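Local coordinates for protein endo-b-1,4-glucanase (Nasutitermes takasagoensis, PDB 1KS8) that probably cleaves internal beta-1,4-glucosidic linkages in cellulose and related beta-D-glucans, as a termite glycosyl hydrolase family 9 endoglucanase with an (alpha/alpha)6 fold, at residues A[56-61]-A[124-129]; A[290-295]-A[396-401]; A[158-163]-A[179-184]. One frame throughout, in Å; residues are numbered along the deposited sequence.

Contact 1: residues A[56-61]-A[124-129]; sequences GDFVKF and HAFWGR
In Asp57 a chi1 of 58° tucks CG in between backbone N and C, and in His124 CG points away from its own carbonyl carbon; from these positions the two side chains meet. NE2 of His124 donates to OD2 of Asp57 at 2.7 Å, a fairly straight bond with an N-H...O angle of 157°. The oxygen lies at the ring edge, near its plane, and receives the bond on its anti side, the carboxylate plane being turned 45° from the imidazole. CD2 of His124 also packs 3.4 Å from CB of Asp57, and CG2 of Val59 approaches NE2 of His124 at 4.1 Å. An alanine in place of His124 would probably leave OD2 of Asp57 without this donor and open a gap beside Val59.

Farther along, Phe58 reaches the loop after helix 120-124. Its CE1 lies 3.3 Å from O of Gly128, which sits in the plane of the ring at its edge, and 4.1 Å from CE2 of Phe126. Asp57 ends the Asp-Ala-Gly-Asp sequence familiar from family 9, and its side chain is about 6 Å from that of Glu412, a predicted active-site residue. The chemistry is thus divided: the directional His-carboxylate bond is consistent with holding this carboxylate in a set orientation near the predicted active site, whereas the buried carbonyl of Gly128 has no hydrogen-bond partner and faces an aromatic edge instead.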
loop_
_atom_site.group_PDB
_atom_site.type_symbol
_atom_site.label_atom_id
_atom_site.label_comp_id
_atom_site.label_asym_id
_atom_site.label_seq_id
_atom_site.Cartn_x
_atom_site.Cartn_y
_atom_site.Cartn_z
ATOM N N GLY A 56 -11.363 6.181 -0.315
ATOM C CA GLY A 56 -12.579 6.607 -0.990
ATOM C C GLY A 56 -12.669 8.122 -1.000
ATOM O O GLY A 56 -13.635 8.696 -1.518
ATOM N N ASP A 57 -11.647 8.754 -0.425
ATOM C CA ASP A 57 -11.528 10.206 -0.318
ATOM C C ASP A 57 -10.505 10.732 -1.319
ATOM O O ASP A 57 -10.032 9.991 -2.181
ATOM C CB ASP A 57 -11.107 10.582 1.109
ATOM C CG ASP A 57 -9.796 9.926 1.532
ATOM O OD1 ASP A 57 -9.324 8.995 0.839
ATOM O OD2 ASP A 57 -9.238 10.331 2.577
ATOM N N PHE A 58 -10.147 12.007 -1.199
ATOM C CA PHE A 58 -9.191 12.596 -2.128
ATOM C C PHE A 58 -7.974 13.212 -1.459
ATOM O O PHE A 58 -7.265 14.028 -2.052
ATOM C CB PHE A 58 -9.910 13.602 -3.039
ATOM C CG PHE A 58 -11.033 12.984 -3.828
ATOM C CD1 PHE A 58 -12.327 13.482 -3.734
ATOM C CD2 PHE A 58 -10.800 11.859 -4.619
ATOM C CE1 PHE A 58 -13.381 12.865 -4.414
ATOM C CE2 PHE A 58 -11.844 11.233 -5.303
ATOM C CZ PHE A 58 -13.136 11.737 -5.198
ATOM N N VAL A 59 -7.723 12.809 -0.220
ATOM C CA VAL A 59 -6.546 13.287 0.484
ATOM C C VAL A 59 -5.379 12.415 0.036
ATOM O O VAL A 59 -5.544 11.221 -0.232
ATOM C CB VAL A 59 -6.674 13.127 2.020
ATOM C CG1 VAL A 59 -5.383 13.565 2.698
ATOM C CG2 VAL A 59 -7.836 13.942 2.541
ATOM N N LYS A 60 -4.206 13.023 -0.067
ATOM C CA LYS A 60 -3.005 12.290 -0.417
ATOM C C LYS A 60 -2.232 12.154 0.902
ATOM O O LYS A 60 -1.560 13.087 1.351
ATOM C CB LYS A 60 -2.223 13.051 -1.497
ATOM C CG LYS A 60 -2.860 12.857 -2.877
ATOM C CD LYS A 60 -2.765 14.068 -3.800
ATOM C CE LYS A 60 -1.342 14.421 -4.178
ATOM N NZ LYS A 60 -1.334 15.364 -5.343
ATOM N N PHE A 61 -2.397 11.001 1.550
ATOM C CA PHE A 61 -1.739 10.698 2.826
ATOM C C PHE A 61 -0.417 10.005 2.508
ATOM O O PHE A 61 -0.392 8.840 2.101
ATOM C CB PHE A 61 -2.629 9.781 3.679
ATOM C CG PHE A 61 -3.757 10.498 4.387
ATOM C CD1 PHE A 61 -3.486 11.427 5.390
ATOM C CD2 PHE A 61 -5.092 10.215 4.082
ATOM C CE1 PHE A 61 -4.518 12.061 6.081
ATOM C CE2 PHE A 61 -6.136 10.849 4.773
ATOM C CZ PHE A 61 -5.842 11.772 5.774
ATOM N N HIS A 124 -13.153 15.295 3.388
ATOM C CA HIS A 124 -14.224 14.362 3.705
ATOM C C HIS A 124 -15.628 14.955 3.774
ATOM O O HIS A 124 -16.614 14.223 3.694
ATOM C CB HIS A 124 -13.872 13.622 4.997
ATOM C CG HIS A 124 -12.616 12.813 4.889
ATOM N ND1 HIS A 124 -12.049 12.162 5.964
ATOM C CD2 HIS A 124 -11.817 12.552 3.827
ATOM C CE1 HIS A 124 -10.955 11.534 5.568
ATOM N NE2 HIS A 124 -10.792 11.755 4.276
ATOM N N ALA A 125 -15.720 16.274 3.905
ATOM C CA ALA A 125 -17.018 16.941 3.965
ATOM C C ALA A 125 -17.652 17.005 2.576
ATOM O O ALA A 125 -18.827 17.341 2.429
ATOM C CB ALA A 125 -16.855 18.347 4.525
ATOM N N PHE A 126 -16.857 16.675 1.565
ATOM C CA PHE A 126 -17.292 16.685 0.175
ATOM C C PHE A 126 -17.500 15.267 -0.338
ATOM O O PHE A 126 -16.711 14.376 -0.033
ATOM C CB PHE A 126 -16.215 17.372 -0.677
ATOM C CG PHE A 126 -16.399 17.211 -2.165
ATOM C CD1 PHE A 126 -17.330 17.980 -2.854
ATOM C CD2 PHE A 126 -15.617 16.309 -2.882
ATOM C CE1 PHE A 126 -17.479 17.855 -4.235
ATOM C CE2 PHE A 126 -15.758 16.177 -4.263
ATOM C CZ PHE A 126 -16.689 16.951 -4.939
ATOM N N TRP A 127 -18.577 15.057 -1.090
ATOM C CA TRP A 127 -18.831 13.764 -1.717
ATOM C C TRP A 127 -19.156 14.067 -3.172
ATOM O O TRP A 127 -20.167 14.700 -3.472
ATOM C CB TRP A 127 -19.998 13.002 -1.075
ATOM C CG TRP A 127 -20.081 11.591 -1.601
ATOM C CD1 TRP A 127 -20.586 11.190 -2.807
ATOM C CD2 TRP A 127 -19.519 10.419 -0.996
ATOM N NE1 TRP A 127 -20.365 9.843 -2.994
ATOM C CE2 TRP A 127 -19.710 9.347 -1.898
ATOM C CE3 TRP A 127 -18.865 10.175 0.219
ATOM C CZ2 TRP A 127 -19.266 8.047 -1.623
ATOM C CZ3 TRP A 127 -18.423 8.884 0.494
ATOM C CH2 TRP A 127 -18.626 7.836 -0.427
ATOM N N GLY A 128 -18.284 13.629 -4.073
ATOM C CA GLY A 128 -18.494 13.881 -5.485
ATOM C C GLY A 128 -17.266 13.497 -6.283
ATOM O O GLY A 128 -16.396 12.787 -5.783
ATOM N N ARG A 129 -17.195 13.963 -7.526
ATOM C CA ARG A 129 -16.059 13.654 -8.392
ATOM C C ARG A 129 -14.859 14.509 -7.995
ATOM O O ARG A 129 -15.009 15.681 -7.660
ATOM C CB ARG A 129 -16.434 13.911 -9.853
ATOM C CG ARG A 129 -17.534 12.991 -10.381
ATOM C CD ARG A 129 -17.964 13.382 -11.789
ATOM N NE ARG A 129 -18.675 14.654 -11.777
ATOM C CZ ARG A 129 -19.991 14.791 -11.915
ATOM N NH1 ARG A 129 -20.772 13.732 -12.093
ATOM N NH2 ARG A 129 -20.530 15.997 -11.843
#

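Contact 2: residues A[290-295]-A[396-401]; sequences KTPKGL and DQNDNY
Two type I beta turns, Thr291 to Gly294 and Asp396 to Asp399, meet at the protein surface, where the carboxylate of Asp399 works as a fork gripping the first turn. OG1 of Thr291 donates to OD1 of Asp399 at 2.7 Å, and the backbone N of Lys293 donates to OD2 of Asp399 at 3.0 Å; both oxygens are met on their syn sides. Thr291 presents its hydroxyl through a chi1 of 67°, and the same OG1 accepts from N of Leu295 at 3.1 Å, so the hydroxyl relays the grip across its own turn. In the (alpha/alpha)6 fold these are loops, the first joining helices 271-286 and 303-319; Tyr337 of helix 324-341 adds a hydrogen bond to OD1 of Asp399. CD of Pro292 comes within 3.2 Å of OD2 of Asp399, and CG of Lys293 within 3.3 Å of that same oxygen. The extended Lys293 chain ends 2.8 Å, at NZ, from a water that donates to O of Asp399, while Gly342 O is a further acceptor for NZ. In the other turn, N of Asn398 donates to OD1 of Asp396, an Asx turn, and N of Asn400 reaches the same oxygen from the opposite face of the carboxylate.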
loop_
_atom_site.group_PDB
_atom_site.type_symbol
_atom_site.label_atom_id
_atom_site.label_comp_id
_atom_site.label_asym_id
_atom_site.label_seq_id
_atom_site.Cartn_x
_atom_site.Cartn_y
_atom_site.Cartn_z
ATOM N N LYS A 290 -9.468 -17.115 13.708
ATOM C CA LYS A 290 -9.943 -17.228 12.337
ATOM C C LYS A 290 -11.461 -17.272 12.344
ATOM O O LYS A 290 -12.072 -17.610 13.358
ATOM C CB LYS A 290 -9.403 -18.508 11.698
ATOM C CG LYS A 290 -7.886 -18.580 11.656
ATOM C CD LYS A 290 -7.400 -19.938 11.188
ATOM C CE LYS A 290 -5.879 -19.994 11.174
ATOM N NZ LYS A 290 -5.300 -19.813 12.539
ATOM N N THR A 291 -12.073 -16.909 11.223
ATOM C CA THR A 291 -13.522 -16.970 11.120
ATOM C C THR A 291 -13.834 -18.453 10.930
ATOM O O THR A 291 -12.943 -19.241 10.610
ATOM C CB THR A 291 -14.041 -16.198 9.892
ATOM O OG1 THR A 291 -13.604 -16.858 8.695
ATOM C CG2 THR A 291 -13.524 -14.761 9.906
ATOM N N PRO A 292 -15.096 -18.858 11.132
ATOM C CA PRO A 292 -15.442 -20.271 10.959
ATOM C C PRO A 292 -15.070 -20.805 9.575
ATOM O O PRO A 292 -14.743 -21.983 9.421
ATOM C CB PRO A 292 -16.949 -20.283 11.202
ATOM C CG PRO A 292 -17.116 -19.211 12.233
ATOM C CD PRO A 292 -16.233 -18.102 11.686
ATOM N N LYS A 293 -15.115 -19.935 8.569
ATOM C CA LYS A 293 -14.789 -20.344 7.209
ATOM C C LYS A 293 -13.301 -20.297 6.864
ATOM O O LYS A 293 -12.918 -20.522 5.717
ATOM C CB LYS A 293 -15.610 -19.527 6.207
ATOM C CG LYS A 293 -17.098 -19.869 6.273
ATOM C CD LYS A 293 -17.924 -19.128 5.236
ATOM C CE LYS A 293 -19.381 -19.564 5.311
ATOM N NZ LYS A 293 -20.243 -18.869 4.314
ATOM N N GLY A 294 -12.463 -19.998 7.855
ATOM C CA GLY A 294 -11.027 -20.005 7.622
ATOM C C GLY A 294 -10.249 -18.724 7.405
ATOM O O GLY A 294 -9.031 -18.780 7.233
ATOM N N LEU A 295 -10.915 -17.577 7.404
ATOM C CA LEU A 295 -10.207 -16.321 7.198
ATOM C C LEU A 295 -9.491 -15.861 8.465
ATOM O O LEU A 295 -10.076 -15.857 9.546
ATOM C CB LEU A 295 -11.185 -15.224 6.759
ATOM C CG LEU A 295 -10.593 -13.819 6.592
ATOM C CD1 LEU A 295 -9.721 -13.784 5.347
ATOM C CD2 LEU A 295 -11.714 -12.790 6.486
ATOM N N ASP A 396 -17.268 -9.855 9.013
ATOM C CA ASP A 396 -16.928 -9.786 10.425
ATOM C C ASP A 396 -16.308 -11.109 10.862
ATOM O O ASP A 396 -16.055 -11.990 10.036
ATOM C CB ASP A 396 -18.155 -9.443 11.289
ATOM C CG ASP A 396 -19.238 -10.510 11.254
ATOM O OD1 ASP A 396 -18.978 -11.644 10.807
ATOM O OD2 ASP A 396 -20.364 -10.207 11.699
ATOM N N GLN A 397 -16.061 -11.246 12.160
ATOM C CA GLN A 397 -15.433 -12.448 12.697
ATOM C C GLN A 397 -16.214 -13.745 12.487
ATOM O O GLN A 397 -15.688 -14.832 12.726
ATOM C CB GLN A 397 -15.138 -12.255 14.186
ATOM C CG GLN A 397 -16.373 -12.128 15.058
ATOM C CD GLN A 397 -16.024 -11.856 16.508
ATOM O OE1 GLN A 397 -15.174 -12.531 17.090
ATOM N NE2 GLN A 397 -16.685 -10.869 17.102
ATOM N N ASN A 398 -17.461 -13.633 12.039
ATOM C CA ASN A 398 -18.284 -14.814 11.797
ATOM C C ASN A 398 -18.685 -14.944 10.331
ATOM O O ASN A 398 -19.688 -15.584 10.008
ATOM C CB ASN A 398 -19.533 -14.786 12.682
ATOM C CG ASN A 398 -19.207 -14.988 14.149
ATOM O OD1 ASN A 398 -18.579 -15.977 14.522
ATOM N ND2 ASN A 398 -19.638 -14.053 14.989
ATOM N N ASP A 399 -17.896 -14.328 9.454
ATOM C CA ASP A 399 -18.129 -14.370 8.008
ATOM C C ASP A 399 -19.419 -13.689 7.553
ATOM O O ASP A 399 -19.918 -13.969 6.462
ATOM C CB ASP A 399 -18.131 -15.823 7.517
ATOM C CG ASP A 399 -16.843 -16.555 7.843
ATOM O OD1 ASP A 399 -15.774 -16.148 7.341
ATOM O OD2 ASP A 399 -16.899 -17.543 8.604
ATOM N N ASN A 400 -19.955 -12.798 8.379
ATOM C CA ASN A 400 -21.187 -12.085 8.043
ATOM C C ASN A 400 -20.842 -10.787 7.328
ATOM O O ASN A 400 -19.865 -10.123 7.671
ATOM C CB ASN A 400 -21.985 -11.795 9.314
ATOM C CG ASN A 400 -22.520 -13.059 9.961
ATOM O OD1 ASN A 400 -22.769 -13.095 11.166
ATOM N ND2 ASN A 400 -22.711 -14.101 9.159
ATOM N N TYR A 401 -21.653 -10.421 6.341
ATOM C CA TYR A 401 -21.393 -9.219 5.562
ATOM C C TYR A 401 -22.615 -8.716 4.798
ATOM O O TYR A 401 -23.395 -9.504 4.261
ATOM C CB TYR A 401 -20.267 -9.507 4.563
ATOM C CG TYR A 401 -20.039 -8.428 3.533
ATOM C CD1 TYR A 401 -19.216 -7.334 3.801
ATOM C CD2 TYR A 401 -20.659 -8.494 2.284
ATOM C CE1 TYR A 401 -19.015 -6.334 2.850
ATOM C CE2 TYR A 401 -20.471 -7.501 1.331
ATOM C CZ TYR A 401 -19.649 -6.424 1.618
ATOM O OH TYR A 401 -19.476 -5.438 0.666
HETATM O O HOH W 1 -20.599 -16.211 5.066
#

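Contact 3: residues A[158-163]-A[179-184]; sequences ALAAAS and THARQL
Leu159 and Ala181 are the residues whose CA atoms come nearest between 158-163 and 179-184, short pieces of the antiparallel helices 149-165 and 171-190 of the (alpha/alpha)6 barrel. The short segments run at 153° to each other, with axes 8.2 Å apart at closest approach. Leu159 carries most of the contact. Its CB rests 3.7 Å from CB of Ala181, and farther out CD1 meets the other helix twice, at CD1 of Leu184 (3.5 Å) and at CB of His180 (3.8 Å). The leucine bends away from its own carbonyl, CG lying anti to the carbonyl carbon (chi1 -67°), and it crosses Leu184 at about a right angle. Only CB of His180 is used here, since its ring leads away to a hydrogen bond between its ND1 and ND1 of His107. Ala160 comes next: its backbone N is 3.7 Å from CB of Ala181, whose small methyl lets the two backbones come near. Beyond Ala160 the side chains no longer meet 179-184: Ala161 touches Trp221 of helix 212-226, Ala162 touches Val96 of helix 89-106 and also Leu177, earlier on the partner helix. At Ser163 the hydroxyl folds back on its own helix, OG donating to O of Ala160 at 2.6 Å.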
loop_
_atom_site.group_PDB
_atom_site.type_symbol
_atom_site.label_atom_id
_atom_site.label_comp_id
_atom_site.label_asym_id
_atom_site.label_seq_id
_atom_site.Cartn_x
_atom_site.Cartn_y
_atom_site.Cartn_z
ATOM N N ALA A 158 10.498 3.087 -0.258
ATOM C CA ALA A 158 9.762 2.984 -1.511
ATOM C C ALA A 158 10.646 3.397 -2.682
ATOM O O ALA A 158 10.664 2.739 -3.724
ATOM C CB ALA A 158 8.512 3.864 -1.461
ATOM N N LEU A 159 11.385 4.488 -2.504
ATOM C CA LEU A 159 12.266 4.984 -3.554
ATOM C C LEU A 159 13.403 4.005 -3.836
ATOM O O LEU A 159 13.751 3.763 -4.995
ATOM C CB LEU A 159 12.818 6.354 -3.160
ATOM C CG LEU A 159 11.763 7.464 -3.111
ATOM C CD1 LEU A 159 12.337 8.680 -2.402
ATOM C CD2 LEU A 159 11.320 7.822 -4.519
ATOM N N ALA A 160 13.970 3.432 -2.779
ATOM C CA ALA A 160 15.057 2.474 -2.938
ATOM C C ALA A 160 14.543 1.219 -3.635
ATOM O O ALA A 160 15.187 0.693 -4.542
ATOM C CB ALA A 160 15.652 2.119 -1.578
ATOM N N ALA A 161 13.375 0.741 -3.219
ATOM C CA ALA A 161 12.794 -0.445 -3.837
ATOM C C ALA A 161 12.517 -0.151 -5.309
ATOM O O ALA A 161 12.801 -0.974 -6.183
ATOM C CB ALA A 161 11.507 -0.836 -3.120
ATOM N N ALA A 162 11.967 1.028 -5.584
ATOM C CA ALA A 162 11.671 1.408 -6.958
ATOM C C ALA A 162 12.946 1.505 -7.797
ATOM O O ALA A 162 12.935 1.176 -8.982
ATOM C CB ALA A 162 10.920 2.736 -6.988
ATOM N N SER A 163 14.046 1.949 -7.193
ATOM C CA SER A 163 15.293 2.070 -7.947
ATOM C C SER A 163 15.731 0.701 -8.462
ATOM O O SER A 163 16.341 0.595 -9.525
ATOM C CB SER A 163 16.400 2.701 -7.088
ATOM O OG SER A 163 16.922 1.794 -6.132
ATOM N N THR A 179 19.046 8.627 -5.410
ATOM C CA THR A 179 19.572 9.856 -4.826
ATOM C C THR A 179 18.595 10.372 -3.773
ATOM O O THR A 179 18.982 10.701 -2.653
ATOM C CB THR A 179 19.787 10.945 -5.900
ATOM O OG1 THR A 179 20.837 10.536 -6.785
ATOM C CG2 THR A 179 20.164 12.273 -5.255
ATOM N N HIS A 180 17.320 10.428 -4.141
ATOM C CA HIS A 180 16.285 10.893 -3.229
ATOM C C HIS A 180 16.140 9.956 -2.037
ATOM O O HIS A 180 15.934 10.407 -0.911
ATOM C CB HIS A 180 14.954 11.012 -3.970
ATOM C CG HIS A 180 14.868 12.211 -4.861
ATOM N ND1 HIS A 180 14.596 13.473 -4.378
ATOM C CD2 HIS A 180 15.058 12.350 -6.194
ATOM C CE1 HIS A 180 14.623 14.339 -5.377
ATOM N NE2 HIS A 180 14.901 13.683 -6.490
ATOM N N ALA A 181 16.255 8.655 -2.284
ATOM C CA ALA A 181 16.138 7.666 -1.216
ATOM C C ALA A 181 17.225 7.865 -0.162
ATOM O O ALA A 181 16.946 7.841 1.033
ATOM C CB ALA A 181 16.223 6.258 -1.794
ATOM N N ARG A 182 18.462 8.064 -0.606
ATOM C CA ARG A 182 19.573 8.263 0.323
ATOM C C ARG A 182 19.387 9.509 1.181
ATOM O O ARG A 182 19.636 9.489 2.386
ATOM C CB ARG A 182 20.895 8.377 -0.438
ATOM C CG ARG A 182 21.295 7.130 -1.204
ATOM C CD ARG A 182 22.714 7.264 -1.737
ATOM N NE ARG A 182 23.141 6.082 -2.480
ATOM C CZ ARG A 182 24.386 5.874 -2.898
ATOM N NH1 ARG A 182 25.330 6.770 -2.646
ATOM N NH2 ARG A 182 24.687 4.770 -3.569
ATOM N N GLN A 183 18.957 10.597 0.550
ATOM C CA GLN A 183 18.750 11.853 1.254
ATOM C C GLN A 183 17.610 11.759 2.259
ATOM O O GLN A 183 17.720 12.269 3.372
ATOM C CB GLN A 183 18.479 12.975 0.250
ATOM C CG GLN A 183 19.586 13.123 -0.783
ATOM C CD GLN A 183 19.278 14.176 -1.823
ATOM O OE1 GLN A 183 18.127 14.348 -2.224
ATOM N NE2 GLN A 183 20.311 14.874 -2.283
ATOM N N LEU A 184 16.516 11.106 1.876
ATOM C CA LEU A 184 15.389 10.969 2.791
ATOM C C LEU A 184 15.731 10.083 3.981
ATOM O O LEU A 184 15.243 10.319 5.086
ATOM C CB LEU A 184 14.158 10.434 2.049
ATOM C CG LEU A 184 13.433 11.528 1.257
ATOM C CD1 LEU A 184 12.424 10.905 0.308
ATOM C CD2 LEU A 184 12.754 12.491 2.224
#

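In the fold
Contacts 1 and 3 are buried, contact 2 lies at the surface, and each joins different elements. Contact 3 is the only one made by helix on helix; it is wholly apolar across its interface. Contact 1 combines a single polar bond with aromatic packing, where a loop leading into strand 60-61 meets the end of helix 120-124 and the loop that follows, near the predicted active site. Contact 2 binds two loops far apart in sequence through one carboxylate and a water, away from annotated sites. The centres of contacts 2 and 3 are about 39 Å apart, on opposite sides of the chain's centre, whereas the centre of contact 1 lies about 30 Å from that of contact 2 and about 28 Å from that of contact 3.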